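Local coordinates for protein glycosyl hydrolase (Rhizobium leguminosarum bv. trifolii, PDB 5NDX) that probably hydrolyses O-glycosidic bonds as a family 39 glycoside hydrolase, being the bacterial orthologue of human alpha-L-iduronidase, at residues V84-E87 and K91-F94; A439-R444 and S562-Y567; R460-P465 and A477-Q482. The protein carries 2 engineered substitutions. All coordinates share one frame; numbering follows the deposited sequence.

Contact 1: residues V84-E87 and K91-F94; sequences VMIE and KPFF
The sulfur of M85 rests against the ring of P92. SD sits over the face of the P92 ring, 4.0 Å from CB and 4.1 Å from CA. The M85 chain crosses the proline at an angle instead of running alongside it. I86 supplies the second touch: its CD1 comes to 4.2 Å from P92 CD. The sulfur thus covers the ring face, and the I86 methyl adds a touch at CD. The two contacts to P92 are apolar side-chain packing. M85 SD also comes to 4.4 Å from K91 C, just ahead of the proline.

The torsions of M85 explain its reach. CG stands anti to the carbonyl carbon (chi1 -61°), and the chain is extended beyond it. This carries the sulfur from the helix across to the strand. Further out, M85 also packs on L33 and on L56 and V58 of strand 55-58. V84 turns to R39 and L42 of helix 36-45. E87 forms a salt bridge with R39.

The strand is fixed by its neighbours. K91 and F93 share backbone hydrogen bonds with strand 55-58 and the residue before it, and F94 does so with Y140 and E142. The side chain of K91 points away from the helix, and its NZ bonds T138 OG1. F93 also points away, and it touches the bound iduronic acid derivative in the pocket. One strand therefore packs P92 against the helix and sends F93 to the ligand pocket. Strand 55-58, helix 76-87 and strand 91-95 form a right-handed beta-alpha-beta crossover, the repeating element of the TIM barrel found in this family.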
ATOM      1  N   VAL A  84       9.825  14.553  -0.935  1.00 39.91           N
ATOM      2  CA  VAL A  84       9.765  13.456   0.043  1.00 40.72           C
ATOM      3  C   VAL A  84       9.280  12.152  -0.543  1.00 37.80           C
ATOM      4  O   VAL A  84       9.729  11.115  -0.091  1.00 38.01           O
ATOM      5  CB  VAL A  84       8.868  13.609   1.344  1.00 42.61           C
ATOM      6  CG1 VAL A  84       9.673  14.143   2.440  1.00 46.96           C
ATOM      7  CG2 VAL A  84       7.541  14.268   1.164  1.00 40.48           C
ATOM      8  N   MET A  85       8.328  12.203  -1.465  1.00 37.05           N
ATOM      9  CA  MET A  85       7.914  10.987  -2.152  1.00 37.94           C
ATOM     10  C   MET A  85       9.071  10.365  -2.934  1.00 37.13           C
ATOM     11  O   MET A  85       9.411   9.214  -2.695  1.00 36.59           O
ATOM     12  CB  MET A  85       6.773  11.239  -3.109  1.00 39.96           C
ATOM     13  CG  MET A  85       5.502  11.761  -2.472  1.00 42.31           C
ATOM     14  SD  MET A  85       4.250  11.596  -3.758  1.00 44.30           S
ATOM     15  CE  MET A  85       3.110  12.712  -3.034  1.00 45.38           C
ATOM     16  N   ILE A  86       9.692  11.148  -3.811  1.00 36.20           N
ATOM     17  CA  ILE A  86      10.801  10.686  -4.680  1.00 38.01           C
ATOM     18  C   ILE A  86      11.971  10.110  -3.869  1.00 36.16           C
ATOM     19  O   ILE A  86      12.479   9.053  -4.161  1.00 35.68           O
ATOM     20  CB  ILE A  86      11.284  11.799  -5.642  1.00 40.02           C
ATOM     21  CG1 ILE A  86      10.380  11.954  -6.880  1.00 43.80           C
ATOM     22  CG2 ILE A  86      12.653  11.461  -6.269  1.00 41.45           C
ATOM     23  CD1 ILE A  86       8.903  11.729  -6.737  1.00 44.96           C
ATOM     24  N   GLU A  87      12.330  10.791  -2.813  1.00 36.44           N
ATOM     25  CA  GLU A  87      13.370  10.356  -1.906  1.00 39.11           C
ATOM     26  C   GLU A  87      13.065   8.988  -1.235  1.00 39.36           C
ATOM     27  O   GLU A  87      13.977   8.246  -0.927  1.00 38.83           O
ATOM     28  CB  GLU A  87      13.508  11.461  -0.861  1.00 44.18           C
ATOM     29  CG  GLU A  87      14.607  11.252   0.153  1.00 51.03           C
ATOM     30  CD  GLU A  87      14.462  12.134   1.395  1.00 56.47           C
ATOM     31  OE1 GLU A  87      13.567  13.025   1.463  1.00 59.17           O
ATOM     32  OE2 GLU A  87      15.271  11.908   2.326  1.00 57.45           O
ATOM     33  N   LYS A  91       6.071   7.200  -6.125  1.00 33.41           N
ATOM     34  CA  LYS A  91       5.634   8.004  -7.241  1.00 34.17           C
ATOM     35  C   LYS A  91       4.267   8.551  -6.988  1.00 35.15           C
ATOM     36  O   LYS A  91       3.426   7.859  -6.461  1.00 33.57           O
ATOM     37  CB  LYS A  91       5.583   7.139  -8.495  1.00 34.59           C
ATOM     38  CG  LYS A  91       6.967   6.549  -8.835  1.00 35.42           C
ATOM     39  CD  LYS A  91       6.911   5.498  -9.885  1.00 35.82           C
ATOM     40  CE  LYS A  91       8.285   4.835 -10.117  1.00 36.66           C
ATOM     41  NZ  LYS A  91       9.202   5.860 -10.632  1.00 38.30           N
ATOM     42  N   PRO A  92       3.998   9.781  -7.441  1.00 37.00           N
ATOM     43  CA  PRO A  92       2.644  10.249  -7.275  1.00 35.63           C
ATOM     44  C   PRO A  92       1.648   9.661  -8.292  1.00 35.50           C
ATOM     45  O   PRO A  92       1.924   9.561  -9.498  1.00 33.76           O
ATOM     46  CB  PRO A  92       2.792  11.758  -7.447  1.00 37.42           C
ATOM     47  CG  PRO A  92       3.970  11.906  -8.303  1.00 36.94           C
ATOM     48  CD  PRO A  92       4.912  10.881  -7.796  1.00 36.36           C
ATOM     49  N   PHE A  93       0.492   9.281  -7.772  1.00 34.28           N
ATOM     50  CA  PHE A  93      -0.702   9.072  -8.569  1.00 36.62           C
ATOM     51  C   PHE A  93      -1.360  10.442  -8.412  1.00 36.59           C
ATOM     52  O   PHE A  93      -2.031  10.707  -7.422  1.00 36.82           O
ATOM     53  CB  PHE A  93      -1.517   7.902  -8.003  1.00 38.07           C
ATOM     54  CG  PHE A  93      -2.734   7.517  -8.791  1.00 39.43           C
ATOM     55  CD1 PHE A  93      -3.059   8.086 -10.011  1.00 39.05           C
ATOM     56  CD2 PHE A  93      -3.597   6.547  -8.265  1.00 40.39           C
ATOM     57  CE1 PHE A  93      -4.210   7.714 -10.694  1.00 39.75           C
ATOM     58  CE2 PHE A  93      -4.748   6.184  -8.940  1.00 39.96           C
ATOM     59  CZ  PHE A  93      -5.045   6.745 -10.175  1.00 41.14           C
ATOM     60  N   PHE A  94      -1.025  11.327  -9.366  1.00 35.32           N
ATOM     61  CA  PHE A  94      -1.097  12.779  -9.220  1.00 37.21           C
ATOM     62  C   PHE A  94      -2.481  13.246  -9.660  1.00 37.08           C
ATOM     63  O   PHE A  94      -2.760  13.311 -10.863  1.00 37.05           O
ATOM     64  CB  PHE A  94      -0.015  13.442 -10.112  1.00 37.39           C
ATOM     65  CG  PHE A  94       0.323  14.865  -9.748  1.00 37.96           C
ATOM     66  CD1 PHE A  94      -0.642  15.863  -9.732  1.00 40.21           C
ATOM     67  CD2 PHE A  94       1.622  15.221  -9.457  1.00 38.80           C
ATOM     68  CE1 PHE A  94      -0.308  17.167  -9.382  1.00 39.84           C
ATOM     69  CE2 PHE A  94       1.954  16.527  -9.112  1.00 39.56           C
ATOM     70  CZ  PHE A  94       0.990  17.496  -9.089  1.00 39.72           C
TER

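Contact 2: residues A439-R444 and S562-Y567; sequences AICLLR and SPAIFY. Unlike the reference sequence in segment 439-444: I440 (reference Leu).
C441 reaches from its strand to two residues, A564 and F566. Its SG lies 4.1 Å from A564 CB and 4.4 Å from F566 CE1. The sulfur meets the phenyl ring at its edge, close to the ring plane, and not over a face. SG is anti to the carbonyl carbon (chi1 -46°), which points it at both the methyl and the ring edge.

This is the close part of the contact, and C441 and F566 are both buried. L443 adds a looser approach from the same strand. Its CD2 stands 4.5 Å from F566 CE2. The other side is more open. A564, P563 and S562 belong to a loop and are partly exposed. A564 has a left-handed backbone (phi 57°, psi 44°), and it turns its methyl toward C441.

Neighbours close in around all three residues. A609 and I498 also pack on C441, V525 on A564, and I587 on F566. Strand 436-445 runs between strands 493-503 and 518-526 in the nine-stranded mixed sheet. Strand 566-572 lies between strands 579-580 and 601-607 in the small antiparallel sheet, so the contact joins two separate sheets.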
ATOM      1  N   ALA A 439      14.570 -23.497   0.993  1.00 34.32           N
ATOM      2  CA  ALA A 439      14.167 -23.019   2.317  1.00 33.29           C
ATOM      3  C   ALA A 439      12.677 -22.659   2.273  1.00 32.80           C
ATOM      4  O   ALA A 439      12.175 -22.094   1.273  1.00 32.36           O
ATOM      5  CB  ALA A 439      14.987 -21.816   2.710  1.00 31.96           C
ATOM      6  N   ILE A 440      11.975 -23.053   3.333  1.00 32.24           N
ATOM      7  CA  ILE A 440      10.550 -22.777   3.496  1.00 33.17           C
ATOM      8  C   ILE A 440      10.402 -21.724   4.596  1.00 31.78           C
ATOM      9  O   ILE A 440      10.817 -21.988   5.723  1.00 32.81           O
ATOM     10  CB  ILE A 440       9.784 -24.043   3.868  1.00 34.48           C
ATOM     11  CG1 ILE A 440      10.036 -25.139   2.822  1.00 36.13           C
ATOM     12  CG2 ILE A 440       8.272 -23.750   3.980  1.00 34.12           C
ATOM     13  CD1 ILE A 440       9.512 -26.522   3.267  1.00 38.78           C
ATOM     14  N   CYS A 441       9.846 -20.549   4.252  1.00 31.45           N
ATOM     15  CA  CYS A 441       9.585 -19.452   5.168  1.00 33.03           C
ATOM     16  C   CYS A 441       8.083 -19.276   5.245  1.00 33.51           C
ATOM     17  O   CYS A 441       7.433 -19.171   4.207  1.00 32.48           O
ATOM     18  CB  CYS A 441      10.194 -18.106   4.690  1.00 36.22           C
ATOM     19  SG  CYS A 441      11.906 -18.310   4.127  1.00 43.99           S
ATOM     20  N   LEU A 442       7.549 -19.293   6.473  1.00 31.55           N
ATOM     21  CA  LEU A 442       6.129 -19.150   6.707  1.00 31.33           C
ATOM     22  C   LEU A 442       5.878 -17.886   7.512  1.00 29.92           C
ATOM     23  O   LEU A 442       6.296 -17.800   8.650  1.00 31.75           O
ATOM     24  CB  LEU A 442       5.604 -20.353   7.464  1.00 30.37           C
ATOM     25  CG  LEU A 442       5.963 -21.710   6.869  1.00 32.28           C
ATOM     26  CD1 LEU A 442       5.679 -22.800   7.883  1.00 33.58           C
ATOM     27  CD2 LEU A 442       5.252 -21.974   5.554  1.00 33.28           C
ATOM     28  N   LEU A 443       5.238 -16.905   6.907  1.00 29.63           N
ATOM     29  CA  LEU A 443       4.887 -15.661   7.578  1.00 29.99           C
ATOM     30  C   LEU A 443       3.360 -15.655   7.854  1.00 29.76           C
ATOM     31  O   LEU A 443       2.583 -16.114   7.010  1.00 28.06           O
ATOM     32  CB  LEU A 443       5.228 -14.494   6.685  1.00 31.40           C
ATOM     33  CG  LEU A 443       6.683 -14.353   6.311  1.00 33.38           C
ATOM     34  CD1 LEU A 443       6.825 -13.450   5.113  1.00 34.86           C
ATOM     35  CD2 LEU A 443       7.404 -13.733   7.498  1.00 35.55           C
ATOM     36  N   ARG A 444       2.960 -15.104   8.999  1.00 28.02           N
ATOM     37  CA  ARG A 444       1.579 -15.157   9.457  1.00 29.09           C
ATOM     38  C   ARG A 444       1.161 -13.870  10.113  1.00 28.35           C
ATOM     39  O   ARG A 444       1.888 -13.306  10.961  1.00 29.21           O
ATOM     40  CB  ARG A 444       1.417 -16.302  10.470  1.00 29.54           C
ATOM     41  CG  ARG A 444       0.077 -16.452  11.201  1.00 29.76           C
ATOM     42  CD  ARG A 444      -1.089 -16.670  10.285  1.00 30.05           C
ATOM     43  NE  ARG A 444      -1.038 -17.931   9.577  1.00 30.34           N
ATOM     44  CZ  ARG A 444      -1.252 -19.139  10.130  1.00 30.01           C
ATOM     45  NH1 ARG A 444      -1.500 -19.293  11.419  1.00 30.35           N
ATOM     46  NH2 ARG A 444      -1.208 -20.215   9.369  1.00 30.83           N
ATOM     47  N   SER A 562      16.492 -10.503  -4.914  1.00 51.72           N
ATOM     48  CA  SER A 562      16.321 -11.815  -4.272  1.00 48.92           C
ATOM     49  C   SER A 562      15.107 -11.921  -3.319  1.00 43.60           C
ATOM     50  O   SER A 562      14.798 -10.995  -2.580  1.00 44.25           O
ATOM     51  CB  SER A 562      17.587 -12.191  -3.547  1.00 49.51           C
ATOM     52  OG  SER A 562      18.592 -12.397  -4.496  1.00 59.03           O
ATOM     53  N   PRO A 563      14.380 -13.047  -3.368  1.00 41.25           N
ATOM     54  CA  PRO A 563      13.236 -13.281  -2.479  1.00 38.28           C
ATOM     55  C   PRO A 563      13.686 -13.737  -1.113  1.00 36.19           C
ATOM     56  O   PRO A 563      14.783 -14.258  -0.982  1.00 36.03           O
ATOM     57  CB  PRO A 563      12.490 -14.434  -3.170  1.00 39.97           C
ATOM     58  CG  PRO A 563      13.584 -15.209  -3.810  1.00 41.06           C
ATOM     59  CD  PRO A 563      14.545 -14.150  -4.328  1.00 42.52           C
ATOM     60  N   ALA A 564      12.817 -13.596  -0.115  1.00 33.70           N
ATOM     61  CA  ALA A 564      13.036 -14.160   1.220  1.00 35.05           C
ATOM     62  C   ALA A 564      14.347 -13.672   1.875  1.00 36.32           C
ATOM     63  O   ALA A 564      15.105 -14.454   2.457  1.00 36.73           O
ATOM     64  CB  ALA A 564      13.000 -15.674   1.179  1.00 36.45           C
ATOM     65  N   ILE A 565      14.589 -12.367   1.744  1.00 35.50           N
ATOM     66  CA  ILE A 565      15.651 -11.661   2.442  1.00 35.24           C
ATOM     67  C   ILE A 565      15.122 -10.922   3.661  1.00 33.24           C
ATOM     68  O   ILE A 565      14.121 -10.206   3.567  1.00 34.44           O
ATOM     69  CB  ILE A 565      16.340 -10.643   1.522  1.00 35.03           C
ATOM     70  CG1 ILE A 565      16.861 -11.341   0.258  1.00 37.29           C
ATOM     71  CG2 ILE A 565      17.512  -9.986   2.248  1.00 36.11           C
ATOM     72  CD1 ILE A 565      17.901 -12.471   0.480  1.00 36.54           C
ATOM     73  N   PHE A 566      15.803 -11.111   4.784  1.00 31.98           N
ATOM     74  CA  PHE A 566      15.492 -10.489   6.055  1.00 35.37           C
ATOM     75  C   PHE A 566      16.653  -9.624   6.551  1.00 36.24           C
ATOM     76  O   PHE A 566      17.814  -9.986   6.356  1.00 40.84           O
ATOM     77  CB  PHE A 566      15.259 -11.607   7.074  1.00 37.83           C
ATOM     78  CG  PHE A 566      14.140 -12.510   6.689  1.00 40.15           C
ATOM     79  CD1 PHE A 566      14.366 -13.618   5.916  1.00 41.57           C
ATOM     80  CD2 PHE A 566      12.838 -12.195   7.059  1.00 43.79           C
ATOM     81  CE1 PHE A 566      13.324 -14.449   5.565  1.00 43.69           C
ATOM     82  CE2 PHE A 566      11.797 -13.036   6.710  1.00 45.72           C
ATOM     83  CZ  PHE A 566      12.044 -14.149   5.951  1.00 42.40           C
ATOM     84  N   TYR A 567      16.364  -8.509   7.206  1.00 33.59           N
ATOM     85  CA  TYR A 567      17.411  -7.571   7.655  1.00 33.24           C
ATOM     86  C   TYR A 567      17.502  -7.575   9.175  1.00 35.21           C
ATOM     87  O   TYR A 567      16.485  -7.745   9.896  1.00 33.14           O
ATOM     88  CB  TYR A 567      17.174  -6.151   7.112  1.00 31.92           C
ATOM     89  CG  TYR A 567      17.083  -6.119   5.624  1.00 32.82           C
ATOM     90  CD1 TYR A 567      18.229  -6.054   4.825  1.00 32.35           C
ATOM     91  CD2 TYR A 567      15.867  -6.272   4.987  1.00 33.62           C
ATOM     92  CE1 TYR A 567      18.129  -6.100   3.424  1.00 33.63           C
ATOM     93  CE2 TYR A 567      15.761  -6.312   3.599  1.00 34.88           C
ATOM     94  CZ  TYR A 567      16.911  -6.210   2.807  1.00 36.07           C
ATOM     95  OH  TYR A 567      16.769  -6.269   1.425  1.00 36.66           O
TER

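Contact 3: residues R460-P465 and A477-Q482; sequences RDESNP and APTEAQ. With SO4 (sulfate ion), chain D.
Q482 donates from its amide to the backbone of R460, the one direct hydrogen bond between the two segments. NE2 lies 2.8 Å from R460 O, with an N-H...O angle of 144°. R460 O lies near the amide plane of Q482, but the bond is bent. The donor is tilted from the carbonyl plane of R460. Q482 CG is anti to the carbonyl carbon (chi1 -76°) and the chain is extended beyond it, which carries the amide across to R460 O.

The amide oxygen works within its own segment. Q482 OE1 accepts from T479 N at 2.9 Å. The backbone N of Q482 returns a bond to T479 OG1 at 3.1 Å. This reciprocal pair is a capping box, with T479 as the N-cap of helix 480-489. With an alanine here, R460 O is likely to lose its amide donor, and T479 N and the water on E462 N their shared acceptor. Across from it, D461 to N464 form a type I turn. D461 OD1 accepts from S463 N at 3.0 Å, an Asx turn, and from S463 OG at 2.7 Å. Both donors come from the same face of the carboxylate.

Waters carry the rest of the polar link. One joins D461 OD1 to A477 N, and another joins E462 N to Q482 OE1. A third lies between E462 OE2 and T479 OG1.

Van der Waals contact is slight. E462 OE1 lies 3.4 Å from T479 CG2, where the two side chains cross at about a right angle.

A sulfate ion, probably from the crystallisation liquor, sits at the helix N-terminus. E480 N donates to its O2 at 3.1 Å and its O3 at 3.2 Å.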
ATOM      1  N   ARG A 460      -0.363  -3.868  30.721  1.00 40.42           N
ATOM      2  CA  ARG A 460      -0.930  -3.141  31.881  1.00 43.91           C
ATOM      3  C   ARG A 460      -0.567  -1.674  31.790  1.00 44.13           C
ATOM      4  O   ARG A 460       0.588  -1.329  31.513  1.00 42.92           O
ATOM      5  CB  ARG A 460      -0.481  -3.725  33.219  1.00 51.49           C
ATOM      6  CG  ARG A 460      -1.182  -3.145  34.489  1.00 58.54           C
ATOM      7  CD  ARG A 460      -0.730  -3.891  35.757  1.00 65.84           C
ATOM      8  NE  ARG A 460       0.749  -3.866  35.876  1.00 72.99           N
ATOM      9  CZ  ARG A 460       1.626  -4.846  35.544  1.00 78.62           C
ATOM     10  NH1 ARG A 460       1.239  -6.036  35.066  1.00 81.66           N
ATOM     11  NH2 ARG A 460       2.942  -4.634  35.705  1.00 76.98           N
ATOM     12  N   ASP A 461      -1.569  -0.809  31.942  1.00 41.98           N
ATOM     13  CA  ASP A 461      -1.348   0.622  31.911  1.00 44.03           C
ATOM     14  C   ASP A 461      -0.748   0.965  33.252  1.00 46.19           C
ATOM     15  O   ASP A 461      -1.400   0.813  34.306  1.00 44.85           O
ATOM     16  CB  ASP A 461      -2.658   1.357  31.681  1.00 45.17           C
ATOM     17  CG  ASP A 461      -2.492   2.833  31.585  1.00 46.04           C
ATOM     18  OD1 ASP A 461      -1.411   3.354  31.940  1.00 46.89           O
ATOM     19  OD2 ASP A 461      -3.496   3.476  31.187  1.00 48.15           O
ATOM     20  N   GLU A 462       0.501   1.387  33.230  1.00 47.26           N
ATOM     21  CA  GLU A 462       1.232   1.624  34.484  1.00 51.52           C
ATOM     22  C   GLU A 462       0.829   2.924  35.172  1.00 51.68           C
ATOM     23  O   GLU A 462       1.083   3.063  36.353  1.00 53.26           O
ATOM     24  CB  GLU A 462       2.748   1.553  34.276  1.00 53.00           C
ATOM     25  CG  GLU A 462       3.213   0.091  34.163  1.00 53.93           C
ATOM     26  CD  GLU A 462       4.686  -0.032  33.792  1.00 54.67           C
ATOM     27  OE1 GLU A 462       5.454   0.933  34.013  1.00 55.73           O
ATOM     28  OE2 GLU A 462       5.070  -1.085  33.270  1.00 53.31           O
ATOM     29  N   SER A 463       0.179   3.835  34.445  1.00 50.47           N
ATOM     30  CA  SER A 463      -0.377   5.021  35.053  1.00 52.04           C
ATOM     31  C   SER A 463      -1.553   4.713  36.010  1.00 54.04           C
ATOM     32  O   SER A 463      -2.034   5.620  36.664  1.00 52.98           O
ATOM     33  CB  SER A 463      -0.789   6.047  33.991  1.00 51.25           C
ATOM     34  OG  SER A 463      -1.901   5.634  33.224  1.00 52.59           O
ATOM     35  N   ASN A 464      -2.000   3.451  36.102  1.00 54.24           N
ATOM     36  CA  ASN A 464      -3.073   3.043  36.992  1.00 52.90           C
ATOM     37  C   ASN A 464      -4.245   4.006  37.041  1.00 52.16           C
ATOM     38  O   ASN A 464      -4.619   4.469  38.098  1.00 51.45           O
ATOM     39  CB  ASN A 464      -2.493   2.818  38.378  1.00 56.29           C
ATOM     40  CG  ASN A 464      -1.860   1.459  38.515  1.00 58.56           C
ATOM     41  OD1 ASN A 464      -2.103   0.558  37.720  1.00 61.30           O
ATOM     42  ND2 ASN A 464      -1.089   1.282  39.557  1.00 63.22           N
ATOM     43  N   PRO A 465      -4.842   4.306  35.885  1.00 51.70           N
ATOM     44  CA  PRO A 465      -5.894   5.313  35.852  1.00 51.83           C
ATOM     45  C   PRO A 465      -7.178   4.935  36.597  1.00 52.79           C
ATOM     46  O   PRO A 465      -7.994   5.800  36.782  1.00 52.21           O
ATOM     47  CB  PRO A 465      -6.189   5.465  34.352  1.00 53.58           C
ATOM     48  CG  PRO A 465      -5.858   4.128  33.767  1.00 54.37           C
ATOM     49  CD  PRO A 465      -4.685   3.630  34.578  1.00 53.88           C
ATOM     50  N   ALA A 477      -0.191   5.959  26.851  1.00 42.11           N
ATOM     51  CA  ALA A 477       1.209   6.338  26.759  1.00 43.81           C
ATOM     52  C   ALA A 477       2.105   5.189  27.213  1.00 41.84           C
ATOM     53  O   ALA A 477       2.595   5.177  28.340  1.00 41.00           O
ATOM     54  CB  ALA A 477       1.450   7.601  27.604  1.00 46.54           C
ATOM     55  N   PRO A 478       2.373   4.225  26.311  1.00 39.90           N
ATOM     56  CA  PRO A 478       3.145   3.070  26.748  1.00 38.57           C
ATOM     57  C   PRO A 478       4.525   3.482  27.229  1.00 39.47           C
ATOM     58  O   PRO A 478       5.049   4.521  26.768  1.00 38.63           O
ATOM     59  CB  PRO A 478       3.271   2.251  25.466  1.00 39.23           C
ATOM     60  CG  PRO A 478       2.025   2.599  24.687  1.00 38.11           C
ATOM     61  CD  PRO A 478       1.831   4.045  24.957  1.00 38.61           C
ATOM     62  N   THR A 479       5.125   2.650  28.085  1.00 39.65           N
ATOM     63  CA  THR A 479       6.506   2.863  28.500  1.00 41.92           C
ATOM     64  C   THR A 479       7.426   2.499  27.344  1.00 43.16           C
ATOM     65  O   THR A 479       7.003   1.878  26.352  1.00 40.22           O
ATOM     66  CB  THR A 479       6.894   1.999  29.699  1.00 43.04           C
ATOM     67  OG1 THR A 479       6.786   0.607  29.338  1.00 42.22           O
ATOM     68  CG2 THR A 479       5.968   2.288  30.966  1.00 43.24           C
ATOM     69  N   GLU A 480       8.696   2.872  27.465  1.00 43.08           N
ATOM     70  CA  GLU A 480       9.674   2.466  26.479  1.00 43.60           C
ATOM     71  C   GLU A 480       9.670   0.952  26.301  1.00 39.79           C
ATOM     72  O   GLU A 480       9.628   0.478  25.168  1.00 41.31           O
ATOM     73  CB  GLU A 480      11.081   2.965  26.829  1.00 45.49           C
ATOM     74  CG  GLU A 480      12.109   2.512  25.809  1.00 49.58           C
ATOM     75  CD  GLU A 480      13.537   3.075  26.031  1.00 55.31           C
ATOM     76  OE1 GLU A 480      13.755   3.841  26.990  1.00 57.91           O
ATOM     77  OE2 GLU A 480      14.431   2.746  25.213  1.00 57.26           O
ATOM     78  N   ALA A 481       9.735   0.201  27.387  1.00 39.05           N
ATOM     79  CA  ALA A 481       9.708  -1.266  27.290  1.00 41.28           C
ATOM     80  C   ALA A 481       8.437  -1.781  26.578  1.00 39.36           C
ATOM     81  O   ALA A 481       8.499  -2.738  25.831  1.00 40.41           O
ATOM     82  CB  ALA A 481       9.830  -1.925  28.663  1.00 41.45           C
ATOM     83  N   GLN A 482       7.306  -1.136  26.814  1.00 39.46           N
ATOM     84  CA  GLN A 482       6.029  -1.507  26.150  1.00 38.43           C
ATOM     85  C   GLN A 482       6.054  -1.258  24.650  1.00 37.25           C
ATOM     86  O   GLN A 482       5.664  -2.115  23.857  1.00 35.78           O
ATOM     87  CB  GLN A 482       4.858  -0.800  26.819  1.00 37.90           C
ATOM     88  CG  GLN A 482       4.531  -1.454  28.142  1.00 37.68           C
ATOM     89  CD  GLN A 482       3.530  -0.682  28.990  1.00 38.25           C
ATOM     90  OE1 GLN A 482       3.346   0.526  28.835  1.00 38.12           O
ATOM     91  NE2 GLN A 482       2.811  -1.414  29.842  1.00 37.76           N
TER
HETATM   92  S   SO4 D 703       9.714   4.817  30.485  1.00 88.36           S
HETATM   93  O1  SO4 D 703       8.950   4.504  31.724  1.00 92.39           O
HETATM   94  O2  SO4 D 703      10.335   3.576  29.986  1.00 89.86           O
HETATM   95  O3  SO4 D 703       8.829   5.394  29.433  1.00 80.49           O
HETATM   96  O4  SO4 D 703      10.794   5.791  30.794  1.00103.04           O
HETATM   97  O   HOH W   1      -0.599   5.054  29.815  1.00 43.18           O
HETATM   98  O   HOH W   2       1.918   1.727  30.903  1.00 39.91           O
HETATM   99  O   HOH W   3       6.834  -1.136  31.276  1.00 45.57           O

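In the fold
The three contacts share no helix or strand and do not touch. The centres of contacts 1 and 2 lie about 28 Å apart. The centres of contacts 1 and 3 lie about 37 Å apart. The centres of contacts 2 and 3 lie about 33 Å apart. Contact 1 is partly buried, in the barrel that holds the ligand pocket. Contact 2 is buried between two beta sheets. Both are apolar and turn on a sulfur atom, one from methionine and one from cysteine. Contact 3 is partly buried at the periphery, its centre about 31 Å from the chain centre. It is polar and watery. In sequence it falls between the two segments of contact 2, whereas contact 1 comes earlier.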